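Local coordinates for chaperone protein gp12 (Lactococcus phage p2, PDB 3D8L) that probably acts as a chaperone for the phage tape measure protein, perhaps helping to maintain it in solution during tail assembly, at residues 5-10 with 50-55; 41-46 with 66-71. The protein carries 1 engineered substitution. All blocks are in the same frame, centred on the assembly; numbering follows the deposited sequence.

Interaction 1: residues 5-10 with 50-55; sequences LSTARK and LALFQD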
loop_
_atom_site.group_PDB
_atom_site.type_symbol
_atom_site.label_atom_id
_atom_site.label_comp_id
_atom_site.label_asym_id
_atom_site.label_seq_id
_atom_site.Cartn_x
_atom_site.Cartn_y
_atom_site.Cartn_z
ATOM N N LEU A 5 10.137 -12.375 15.600
ATOM C CA LEU A 5 11.191 -12.679 14.637
ATOM C C LEU A 5 10.889 -11.941 13.362
ATOM O O LEU A 5 9.741 -11.844 12.988
ATOM C CB LEU A 5 11.250 -14.189 14.301
ATOM C CG LEU A 5 11.740 -15.146 15.396
ATOM C CD1 LEU A 5 11.993 -16.541 14.833
ATOM C CD2 LEU A 5 13.011 -14.580 16.071
ATOM N N SER A 6 11.916 -11.434 12.695
ATOM C CA SER A 6 11.741 -10.783 11.407
ATOM C C SER A 6 11.586 -11.869 10.391
ATOM O O SER A 6 12.023 -12.992 10.615
ATOM C CB SER A 6 12.972 -9.989 11.047
ATOM O OG SER A 6 14.068 -10.862 10.878
ATOM N N THR A 7 11.014 -11.540 9.246
ATOM C CA THR A 7 10.852 -12.567 8.236
ATOM C C THR A 7 12.188 -12.975 7.605
ATOM O O THR A 7 12.343 -14.103 7.224
ATOM C CB THR A 7 9.759 -12.228 7.190
ATOM O OG1 THR A 7 10.349 -11.718 6.012
ATOM C CG2 THR A 7 8.722 -11.253 7.755
ATOM N N ALA A 8 13.170 -12.084 7.541
ATOM C CA ALA A 8 14.544 -12.477 7.152
ATOM C C ALA A 8 15.161 -13.494 8.112
ATOM O O ALA A 8 15.886 -14.379 7.676
ATOM C CB ALA A 8 15.438 -11.282 7.027
ATOM N N ARG A 9 14.865 -13.386 9.404
ATOM C CA ARG A 9 15.385 -14.352 10.381
ATOM C C ARG A 9 14.716 -15.679 10.095
ATOM O O ARG A 9 15.402 -16.701 9.883
ATOM C CB ARG A 9 15.121 -13.911 11.847
ATOM C CG ARG A 9 16.103 -14.422 12.957
ATOM C CD ARG A 9 17.468 -14.702 12.402
ATOM N NE ARG A 9 18.571 -14.499 13.330
ATOM C CZ ARG A 9 19.007 -13.311 13.752
ATOM N NH1 ARG A 9 18.397 -12.198 13.379
ATOM N NH2 ARG A 9 20.046 -13.232 14.574
ATOM N N LYS A 10 13.383 -15.666 10.034
ATOM C CA LYS A 10 12.633 -16.897 9.737
ATOM C C LYS A 10 13.204 -17.545 8.456
ATOM O O LYS A 10 13.550 -18.737 8.453
ATOM C CB LYS A 10 11.139 -16.620 9.609
ATOM C CG LYS A 10 10.472 -16.212 10.925
ATOM C CD LYS A 10 9.047 -15.788 10.701
ATOM C CE LYS A 10 8.243 -17.023 10.223
ATOM N NZ LYS A 10 6.727 -17.007 10.333
ATOM N N LEU A 50 7.064 -19.230 2.934
ATOM C CA LEU A 50 7.015 -19.881 4.234
ATOM C C LEU A 50 7.358 -18.861 5.344
ATOM O O LEU A 50 6.634 -18.785 6.337
ATOM C CB LEU A 50 7.901 -21.150 4.263
ATOM C CG LEU A 50 7.403 -22.363 3.438
ATOM C CD1 LEU A 50 8.404 -23.508 3.414
ATOM C CD2 LEU A 50 6.111 -22.864 3.963
ATOM N N ALA A 51 8.396 -18.035 5.153
ATOM C CA ALA A 51 8.749 -17.020 6.160
ATOM C C ALA A 51 7.575 -16.090 6.497
ATOM O O ALA A 51 7.347 -15.752 7.661
ATOM C CB ALA A 51 9.949 -16.205 5.727
ATOM N N LEU A 52 6.826 -15.681 5.478
ATOM C CA LEU A 52 5.784 -14.663 5.649
ATOM C C LEU A 52 4.498 -15.259 6.139
ATOM O O LEU A 52 3.682 -14.546 6.719
ATOM C CB LEU A 52 5.504 -13.927 4.336
ATOM C CG LEU A 52 6.540 -12.930 3.842
ATOM C CD1 LEU A 52 6.294 -12.672 2.403
ATOM C CD2 LEU A 52 6.470 -11.645 4.614
ATOM N N PHE A 53 4.302 -16.559 5.892
ATOM C CA PHE A 53 2.982 -17.202 6.114
ATOM C C PHE A 53 2.929 -18.439 7.032
ATOM O O PHE A 53 1.884 -18.723 7.591
ATOM C CB PHE A 53 2.335 -17.514 4.770
ATOM C CG PHE A 53 1.977 -16.287 3.989
ATOM C CD1 PHE A 53 2.775 -15.838 2.963
ATOM C CD2 PHE A 53 0.838 -15.568 4.287
ATOM C CE1 PHE A 53 2.425 -14.678 2.240
ATOM C CE2 PHE A 53 0.486 -14.441 3.566
ATOM C CZ PHE A 53 1.282 -13.989 2.556
ATOM N N GLN A 54 4.024 -19.164 7.206
ATOM C CA GLN A 54 4.008 -20.296 8.121
ATOM C C GLN A 54 4.628 -19.909 9.464
ATOM O O GLN A 54 5.810 -19.536 9.568
ATOM C CB GLN A 54 4.698 -21.513 7.517
ATOM C CG GLN A 54 4.818 -22.691 8.476
ATOM C CD GLN A 54 3.481 -23.180 9.004
ATOM O OE1 GLN A 54 3.145 -22.995 10.194
ATOM N NE2 GLN A 54 2.696 -23.800 8.128
ATOM N N ASP A 55 3.793 -19.999 10.495
ATOM C CA ASP A 55 4.167 -19.577 11.837
ATOM C C ASP A 55 5.034 -20.633 12.479
ATOM O O ASP A 55 5.948 -20.329 13.226
ATOM C CB ASP A 55 2.935 -19.359 12.711
ATOM C CG ASP A 55 3.264 -18.577 13.915
ATOM O OD1 ASP A 55 4.007 -17.596 13.721
ATOM O OD2 ASP A 55 2.846 -18.941 15.038
#

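Interaction 2: residues 41-46 with 66-71; sequences MEFVQY and DFRSSF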
loop_
_atom_site.group_PDB
_atom_site.type_symbol
_atom_site.label_atom_id
_atom_site.label_comp_id
_atom_site.label_asym_id
_atom_site.label_seq_id
_atom_site.Cartn_x
_atom_site.Cartn_y
_atom_site.Cartn_z
ATOM N N MET A 41 15.507 -18.799 -7.941
ATOM C CA MET A 41 14.253 -18.068 -7.805
ATOM C C MET A 41 13.213 -18.829 -6.988
ATOM O O MET A 41 12.533 -18.248 -6.150
ATOM C CB MET A 41 13.683 -17.724 -9.159
ATOM C CG MET A 41 14.381 -16.576 -9.847
ATOM S SD MET A 41 13.375 -16.287 -11.268
ATOM C CE MET A 41 14.591 -16.181 -12.566
ATOM N N GLU A 42 13.108 -20.131 -7.215
ATOM C CA GLU A 42 12.105 -20.942 -6.502
ATOM C C GLU A 42 12.523 -21.151 -5.039
ATOM O O GLU A 42 11.685 -21.187 -4.125
ATOM C CB GLU A 42 11.869 -22.278 -7.219
ATOM C CG GLU A 42 11.487 -22.045 -8.644
ATOM C CD GLU A 42 11.067 -23.285 -9.408
ATOM O OE1 GLU A 42 11.031 -24.372 -8.788
ATOM O OE2 GLU A 42 10.767 -23.152 -10.634
ATOM N N PHE A 43 13.824 -21.252 -4.813
ATOM C CA PHE A 43 14.338 -21.350 -3.443
ATOM C C PHE A 43 13.828 -20.150 -2.685
ATOM O O PHE A 43 13.206 -20.320 -1.642
ATOM C CB PHE A 43 15.857 -21.375 -3.449
ATOM C CG PHE A 43 16.494 -21.689 -2.141
ATOM C CD1 PHE A 43 17.139 -22.925 -1.952
ATOM C CD2 PHE A 43 16.572 -20.733 -1.143
ATOM C CE1 PHE A 43 17.844 -23.232 -0.751
ATOM C CE2 PHE A 43 17.263 -21.016 0.082
ATOM C CZ PHE A 43 17.909 -22.280 0.274
ATOM N N VAL A 44 14.031 -18.949 -3.236
ATOM C CA VAL A 44 13.639 -17.732 -2.520
ATOM C C VAL A 44 12.128 -17.612 -2.455
ATOM O O VAL A 44 11.594 -17.405 -1.389
ATOM C CB VAL A 44 14.222 -16.481 -3.145
ATOM C CG1 VAL A 44 13.773 -15.287 -2.364
ATOM C CG2 VAL A 44 15.745 -16.572 -3.195
ATOM N N GLN A 45 11.453 -17.790 -3.587
ATOM C CA GLN A 45 9.993 -17.755 -3.645
ATOM C C GLN A 45 9.341 -18.562 -2.519
ATOM O O GLN A 45 8.495 -18.043 -1.770
ATOM C CB GLN A 45 9.477 -18.265 -5.000
ATOM C CG GLN A 45 7.966 -18.166 -5.087
ATOM C CD GLN A 45 7.357 -18.469 -6.447
ATOM O OE1 GLN A 45 6.214 -18.095 -6.697
ATOM N NE2 GLN A 45 8.091 -19.171 -7.311
ATOM N N TYR A 46 9.726 -19.826 -2.399
ATOM C CA TYR A 46 9.018 -20.731 -1.463
ATOM C C TYR A 46 9.468 -20.452 -0.067
ATOM O O TYR A 46 8.649 -20.500 0.854
ATOM C CB TYR A 46 9.240 -22.218 -1.774
ATOM C CG TYR A 46 8.372 -23.177 -0.992
ATOM C CD1 TYR A 46 7.037 -22.915 -0.749
ATOM C CD2 TYR A 46 8.878 -24.382 -0.538
ATOM C CE1 TYR A 46 6.244 -23.820 -0.042
ATOM C CE2 TYR A 46 8.099 -25.268 0.190
ATOM C CZ TYR A 46 6.785 -24.977 0.426
ATOM O OH TYR A 46 6.001 -25.859 1.111
ATOM N N ASP A 66 11.442 -30.876 1.942
ATOM C CA ASP A 66 10.843 -31.727 0.891
ATOM C C ASP A 66 10.907 -31.068 -0.489
ATOM O O ASP A 66 11.092 -31.716 -1.512
ATOM C CB ASP A 66 9.367 -32.006 1.173
ATOM C CG ASP A 66 9.139 -32.798 2.428
ATOM O OD1 ASP A 66 10.092 -33.325 3.045
ATOM O OD2 ASP A 66 7.960 -32.898 2.781
ATOM N N PHE A 67 10.707 -29.761 -0.508
ATOM C CA PHE A 67 10.886 -29.001 -1.718
ATOM C C PHE A 67 12.292 -29.153 -2.242
ATOM O O PHE A 67 12.490 -29.180 -3.447
ATOM C CB PHE A 67 10.597 -27.546 -1.474
ATOM C CG PHE A 67 11.172 -26.655 -2.491
ATOM C CD1 PHE A 67 10.615 -26.570 -3.734
ATOM C CD2 PHE A 67 12.278 -25.874 -2.204
ATOM C CE1 PHE A 67 11.168 -25.710 -4.676
ATOM C CE2 PHE A 67 12.816 -25.027 -3.132
ATOM C CZ PHE A 67 12.280 -24.942 -4.357
ATOM N N ARG A 68 13.279 -29.267 -1.367
ATOM C CA ARG A 68 14.643 -29.351 -1.840
ATOM C C ARG A 68 14.913 -30.658 -2.518
ATOM O O ARG A 68 15.711 -30.687 -3.430
ATOM C CB ARG A 68 15.653 -29.064 -0.734
ATOM C CG ARG A 68 15.575 -27.651 -0.216
ATOM C CD ARG A 68 15.609 -26.613 -1.335
ATOM N NE ARG A 68 16.901 -26.598 -2.026
ATOM C CZ ARG A 68 17.086 -26.275 -3.311
ATOM N NH1 ARG A 68 16.084 -25.955 -4.119
ATOM N NH2 ARG A 68 18.302 -26.284 -3.810
ATOM N N SER A 69 14.239 -31.732 -2.128
ATOM C CA SER A 69 14.402 -33.005 -2.859
ATOM C C SER A 69 13.446 -33.163 -4.033
ATOM O O SER A 69 13.810 -33.784 -5.021
ATOM C CB SER A 69 14.266 -34.199 -1.933
ATOM O OG SER A 69 13.321 -33.877 -0.944
ATOM N N SER A 70 12.239 -32.612 -3.950
ATOM C CA SER A 70 11.275 -32.773 -5.037
ATOM C C SER A 70 11.142 -31.570 -5.965
ATOM O O SER A 70 10.627 -31.712 -7.057
ATOM C CB SER A 70 9.897 -33.071 -4.475
ATOM O OG SER A 70 9.326 -31.900 -3.951
ATOM N N PHE A 71 11.540 -30.381 -5.529
ATOM C CA PHE A 71 11.237 -29.152 -6.269
ATOM C C PHE A 71 9.746 -28.879 -6.456
ATOM O O PHE A 71 9.386 -27.974 -7.197
ATOM C CB PHE A 71 11.986 -29.138 -7.611
ATOM C CG PHE A 71 13.426 -29.495 -7.460
ATOM C CD1 PHE A 71 13.967 -30.544 -8.129
ATOM C CD2 PHE A 71 14.226 -28.820 -6.540
ATOM C CE1 PHE A 71 15.279 -30.871 -7.937
ATOM C CE2 PHE A 71 15.541 -29.162 -6.355
ATOM C CZ PHE A 71 16.053 -30.184 -7.049
#

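Interaction 1: residues 5-10 with 50-55
K10 reaches across to the end of helix 37-53, where its ammonium group bonds a backbone carbonyl, an example of a lysine reaching over a helix end to a carbonyl of the first residue beyond it. K10 NZ donates to Q54 O at 2.8 Å, approaching from above the carbonyl plane, 46° out of it. On the way the chain bends at chi3 (66°), which turns CE toward the carbonyl end of the helix; NZ itself lies 3.0 Å from A51 O. Lying near the C-terminal end of helix 37-53, the positive group would probably be favoured by the helix dipole, and D55 OD1, 4.4 Å from K10 NZ, may add to the attraction without forming a salt bridge.

Away from the ammonium group the contact is mostly van der Waals. The small side chain of A51 lets the backbones come near: its CB lies 3.5 Å from T7 O and 4.1 Å from K10 CB, fitting against the first turn of helix 7-15. T7 and L52 continue it, their side chains crossing at a slant, with T7 CG2 3.9 Å from L52 CD2. That first turn is itself capped, since S6 at the N-cap accepts from R9 N through OG (3.0 Å). One helix start and one helix end therefore meet here.

Neighbouring helices close round the pair: I57 of helix 57-70 also touches K10, while L50 turns away to A60 and F64 of that helix. On another flank, W87 and L86 of helix 80-88 pack on T7 and L52 respectively.

Interaction 2: residues 41-46 with 66-71
Beside F67, which packs against Y46, the carbonyl oxygen D66 O is gripped by three donors: S70 N at 2.8 Å, S70 OG at 3.0 Å and S69 OG at 3.2 Å, both hydroxyls lying above the carbonyl plane. These bonds tie down the last turn of the second arm of an antiparallel helical hairpin, in which helices 37-53 and 57-70 run side by side, their local axes 156° apart in direction and 11.3 Å apart at closest approach. Such a spacing leaves the interface to large side chains, and F67 fills much of it. Its CB points at the facing helix and CG stands anti to the backbone N (chi1 161°); at the ring's far end CZ comes within 3.9 Å of E42 CB, and CE2 lies near F43 CA. Y46 slides past it in the opposite direction; the two rings form an offset edge-to-face pair, the edge of Y46 turned to the face of F67, with centroids 5.5 Å apart. F73 and F64 add further rings to this aromatic cluster. One residue on, R68 bends at chi2 and chi3, and its guanidinium is held by a salt bridge from NH1 to D39 OD1. The F43 ring turns its edge to the face of that group, the two planes 70° apart: F43 CD1 sits 3.6 Å above the guanidinium plane, over its centre.

Helix 37-53 serves both contacts, giving its C-terminal end to interaction 1 and its middle to interaction 2. The two centres are about 16 Å apart, on opposite sides of the chain's centre, and the segments adjoin in sequence (46 and 50) without touching otherwise. F64 of helix 57-70 joins them through the core, touching L50 of interaction 1 and F43, Y46 and F67 of interaction 2; helix 7-15 likewise reaches both, with I14 on L50 and F11 on F43. A lysine bonded beyond a helix end and an aromatic hairpin interface thus involve one helix at two places along its length. Neither contact touches another chain of the three-chain assembly.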